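Local coordinates for aminoglycoside acetyltransferase meta-AAC0020 (Uncultured bacterium, PDB 5F47), which acetylates aminoglycoside antibiotics as a GNAT-fold enzyme, presumably with acetyl-coenzyme A as the acetyl donor, and so can support antibiotic resistance, at the interface of chains A and B. Numbering follows the deposited sequence. Chains: chain A/B, aminoglycoside acetyltransferase meta-AAC0020.

Contact 1 and contact 2 lie about 12 Å apart, between the centres of their C-alpha atoms, along the same pair of strands. Each is built on strand 145-155 of both chains, running antiparallel: A:Val150 to A:Tyr153 belong to contact 1, while A:Glu146 to A:Val149 belong to contact 2. At contact 2 the strands meet close to the two-fold axis, A:Val149 against B:Val149; at contact 1 strand 145-155 of chain A also reaches strand 122-128 of chain B. The two-fold gives each contact a twin; that valine pair maps onto itself, though its rotamers differ. This sheet pairing suggests a dimer, which the structure alone does not prove.

Contact 1: the interface of chains A and B. Residues chain A 150-153; chain B 125, 145-147.
A:Tyr153 and B:Ala145, A:Phe152 and B:Val125, and A:His151 and B:Glu147 pair where the C-terminal strand of this GNAT acetyltransferase enters the sheet of its partner. Strand 145-155 of chain A runs antiparallel both to strand 122-128 and to strand 145-155 of chain B, and backbone hydrogen bonds tie it on either side: A:Phe152 N donates to B:Val125 O at 2.8 Å, and B:Glu147 N to A:His151 O at 2.8 Å. The imidazole of A:His151 and the carboxylate of B:Glu147 lie alongside, pointing the same way with planes 34° apart; CD2 faces OE1 at 3.6 Å, whereas NE2 stands 4.3 Å from OE1, too far for direct contact of the polar atoms. Any electrostatic influence between the two groups would depend on the histidine's charge, which is not seen. B:Glu147 OE2, the other carboxylate oxygen, is linked through water 1 to A:Tyr153 OH, the water lying in the plane of the phenol ring at its edge. In A:Tyr153, CG sits between backbone N and carbonyl carbon (chi1 63°), which brings the ring against the methyl of B:Ala145, with CZ 3.6 Å from CB. The A:Phe152 ring runs beside B:Glu146, its plane 72° from the carboxylate, and CD2 packs on the glutamate CB at 3.7 Å. B:Val125 O lies at the edge of this ring, in its plane, while B:Val125 CG1 meets A:Phe152 CB at 3.9 Å.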
# COMPACT_ATOMS: atom_id res chain seq x y z
N VAL A 150 -4.68 -9.12 -9.13
CA VAL A 150 -5.51 -8.21 -9.92
C VAL A 150 -5.72 -6.95 -9.09
O VAL A 150 -6.19 -7.00 -7.93
CB VAL A 150 -6.86 -8.84 -10.33
CG1 VAL A 150 -7.64 -7.86 -11.20
CG2 VAL A 150 -6.62 -10.13 -11.11
N HIS A 151 -5.36 -5.82 -9.69
CA HIS A 151 -5.41 -4.51 -9.05
C HIS A 151 -6.66 -3.77 -9.55
O HIS A 151 -6.86 -3.61 -10.74
CB HIS A 151 -4.11 -3.75 -9.37
CG HIS A 151 -4.12 -2.31 -8.98
ND1 HIS A 151 -3.69 -1.86 -7.75
CD2 HIS A 151 -4.42 -1.20 -9.70
CE1 HIS A 151 -3.77 -0.54 -7.72
NE2 HIS A 151 -4.21 -0.12 -8.88
N PHE A 152 -7.49 -3.34 -8.60
CA PHE A 152 -8.73 -2.62 -8.90
C PHE A 152 -8.62 -1.20 -8.35
O PHE A 152 -8.04 -0.99 -7.29
CB PHE A 152 -9.95 -3.29 -8.25
CG PHE A 152 -10.22 -4.70 -8.73
CD1 PHE A 152 -9.64 -5.78 -8.07
CD2 PHE A 152 -11.07 -4.93 -9.80
CE1 PHE A 152 -9.90 -7.09 -8.49
CE2 PHE A 152 -11.33 -6.24 -10.22
CZ PHE A 152 -10.74 -7.32 -9.56
N TYR A 153 -9.17 -0.23 -9.06
CA TYR A 153 -9.26 1.09 -8.45
C TYR A 153 -10.58 1.76 -8.78
O TYR A 153 -11.27 1.40 -9.75
CB TYR A 153 -8.07 1.99 -8.85
CG TYR A 153 -7.95 2.33 -10.31
CD1 TYR A 153 -8.60 3.42 -10.85
CD2 TYR A 153 -7.14 1.56 -11.14
CE1 TYR A 153 -8.48 3.73 -12.20
CE2 TYR A 153 -7.01 1.86 -12.47
CZ TYR A 153 -7.67 2.94 -13.00
OH TYR A 153 -7.52 3.22 -14.33
N VAL B 125 -7.47 -1.48 -4.40
CA VAL B 125 -7.52 -2.74 -3.66
C VAL B 125 -7.01 -3.84 -4.58
O VAL B 125 -7.08 -3.74 -5.81
CB VAL B 125 -8.97 -3.04 -3.18
CG1 VAL B 125 -9.91 -3.27 -4.36
CG2 VAL B 125 -9.00 -4.27 -2.25
N ALA B 145 -11.52 0.51 -13.10
CA ALA B 145 -10.73 -0.36 -13.95
C ALA B 145 -10.10 -1.48 -13.13
O ALA B 145 -10.09 -1.45 -11.89
CB ALA B 145 -9.65 0.43 -14.66
N GLU B 146 -9.60 -2.47 -13.85
CA GLU B 146 -8.79 -3.54 -13.28
C GLU B 146 -7.54 -3.72 -14.12
O GLU B 146 -7.55 -3.55 -15.35
CB GLU B 146 -9.58 -4.85 -13.16
CG GLU B 146 -10.02 -5.50 -14.45
CD GLU B 146 -10.65 -6.86 -14.19
OE1 GLU B 146 -9.99 -7.90 -14.43
OE2 GLU B 146 -11.82 -6.88 -13.76
N GLU B 147 -6.45 -4.04 -13.43
CA GLU B 147 -5.13 -4.23 -14.05
C GLU B 147 -4.53 -5.56 -13.61
O GLU B 147 -4.58 -5.90 -12.42
CB GLU B 147 -4.19 -3.08 -13.67
CG GLU B 147 -4.72 -1.72 -14.12
CD GLU B 147 -3.83 -0.54 -13.78
OE1 GLU B 147 -2.93 -0.68 -12.92
OE2 GLU B 147 -4.02 0.55 -14.39
O HOH W 1 -6.20 1.31 -15.99

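Contact 2: the interface of chains A and B. Residues chain A 129, 135, 146-149; chain B 149-150.
The antiparallel crossing of the two C-terminal strands, residues 145-155 of each chain in this GNAT-fold pair, is where A:Val149 faces B:Val149 close to the two-fold axis. Reciprocal backbone hydrogen bonds join them: A:Val149 N donates to B:Val149 O, and B:Val149 N to A:Val149 O, both at 2.9 Å. The two differ in approach, for the first donor stands above the carbonyl plane, 39° out of it, and the second is tilted by 25°. This distortion accompanies a close meeting of A:Val149 O and B:Val149 O at 2.9 Å; both can only accept, so the approach should be unfavourable. Water 2 sits beside the two carbonyl oxygens, nearer to that of B:Val149, and also contacts A:Gln148 OE1, the amide oxygen, at 2.9 Å. With two hydrogens it cannot donate fully to all three acceptors at once, but it may partly offset the repulsion between the two carbonyl oxygens. The A:Gln148 chain bends at chi2, which turns its amide back towards the water and B:Val150.

Side-chain packing centres on B:Val150, whose two methyls part towards different neighbours. CG1, anti to the backbone N (chi1 177°), touches CG, in the aliphatic part of the extended A:Glu146 chain, at 3.4 Å. CG2 instead meets the amide nitrogen NE2 of A:Gln148 at 3.6 Å, an ordinary van der Waals approach, and A:Leu135 CD2 at 3.8 Å. That leucine comes from helix 132-139, so B:Val150 packs against both the strand and a helix of chain A. On the valine pair, B:Val149 CG2 packs obliquely on A:Val149, touching CB and CG1, and lies 3.4 Å from A:Val149 O.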
# COMPACT_ATOMS: atom_id res chain seq x y z
N LYS A 129 1.79 -6.86 -15.37
CA LYS A 129 2.04 -8.14 -16.00
C LYS A 129 2.58 -7.99 -17.43
O LYS A 129 3.31 -8.85 -17.90
CB LYS A 129 0.77 -9.00 -16.00
CG LYS A 129 1.03 -10.49 -15.91
CD LYS A 129 0.16 -11.27 -16.89
CE LYS A 129 -1.31 -11.18 -16.52
NZ LYS A 129 -2.19 -11.88 -17.51
N LEU A 135 9.40 -7.11 -14.86
CA LEU A 135 9.31 -8.43 -14.26
C LEU A 135 10.68 -9.09 -14.21
O LEU A 135 11.05 -9.67 -13.20
CB LEU A 135 8.30 -9.32 -15.01
CG LEU A 135 6.84 -8.87 -14.97
CD1 LEU A 135 5.95 -9.80 -15.80
CD2 LEU A 135 6.29 -8.72 -13.56
N GLU A 146 6.67 -14.49 -5.60
CA GLU A 146 6.04 -13.73 -6.68
C GLU A 146 4.62 -14.25 -6.82
O GLU A 146 4.41 -15.46 -6.89
CB GLU A 146 6.83 -13.93 -7.98
CG GLU A 146 6.14 -13.48 -9.23
CD GLU A 146 6.91 -13.84 -10.49
OE1 GLU A 146 8.12 -14.15 -10.40
OE2 GLU A 146 6.29 -13.79 -11.57
N GLU A 147 3.65 -13.35 -6.86
CA GLU A 147 2.25 -13.77 -6.95
C GLU A 147 1.49 -12.94 -7.98
O GLU A 147 1.63 -11.73 -8.04
CB GLU A 147 1.57 -13.66 -5.58
CG GLU A 147 2.19 -14.65 -4.56
CD GLU A 147 1.63 -14.52 -3.15
OE1 GLU A 147 0.60 -13.85 -2.97
OE2 GLU A 147 2.23 -15.13 -2.23
N GLN A 148 0.66 -13.61 -8.78
CA GLN A 148 -0.25 -12.92 -9.71
C GLN A 148 -1.39 -12.28 -8.96
O GLN A 148 -2.05 -12.94 -8.13
CB GLN A 148 -0.81 -13.90 -10.73
CG GLN A 148 0.23 -14.64 -11.54
CD GLN A 148 0.98 -13.73 -12.48
OE1 GLN A 148 0.37 -12.94 -13.22
NE2 GLN A 148 2.30 -13.85 -12.49
N VAL A 149 -1.65 -11.02 -9.27
CA VAL A 149 -2.58 -10.19 -8.52
C VAL A 149 -3.44 -9.40 -9.51
O VAL A 149 -3.02 -9.13 -10.63
CB VAL A 149 -1.79 -9.28 -7.55
CG1 VAL A 149 -2.64 -8.20 -6.91
CG2 VAL A 149 -1.12 -10.15 -6.48
N VAL B 149 -1.50 -7.60 -12.58
CA VAL B 149 -0.21 -7.23 -12.04
C VAL B 149 0.43 -8.41 -11.31
O VAL B 149 -0.16 -9.49 -11.21
CB VAL B 149 -0.31 -6.02 -11.07
CG1 VAL B 149 -0.88 -4.80 -11.80
CG2 VAL B 149 -1.16 -6.36 -9.86
N VAL B 150 1.65 -8.18 -10.85
CA VAL B 150 2.45 -9.18 -10.15
C VAL B 150 2.98 -8.54 -8.88
O VAL B 150 3.44 -7.39 -8.91
CB VAL B 150 3.61 -9.68 -11.03
CG1 VAL B 150 4.47 -10.67 -10.27
CG2 VAL B 150 3.08 -10.30 -12.31
O HOH W 2 -1.83 -11.11 -12.86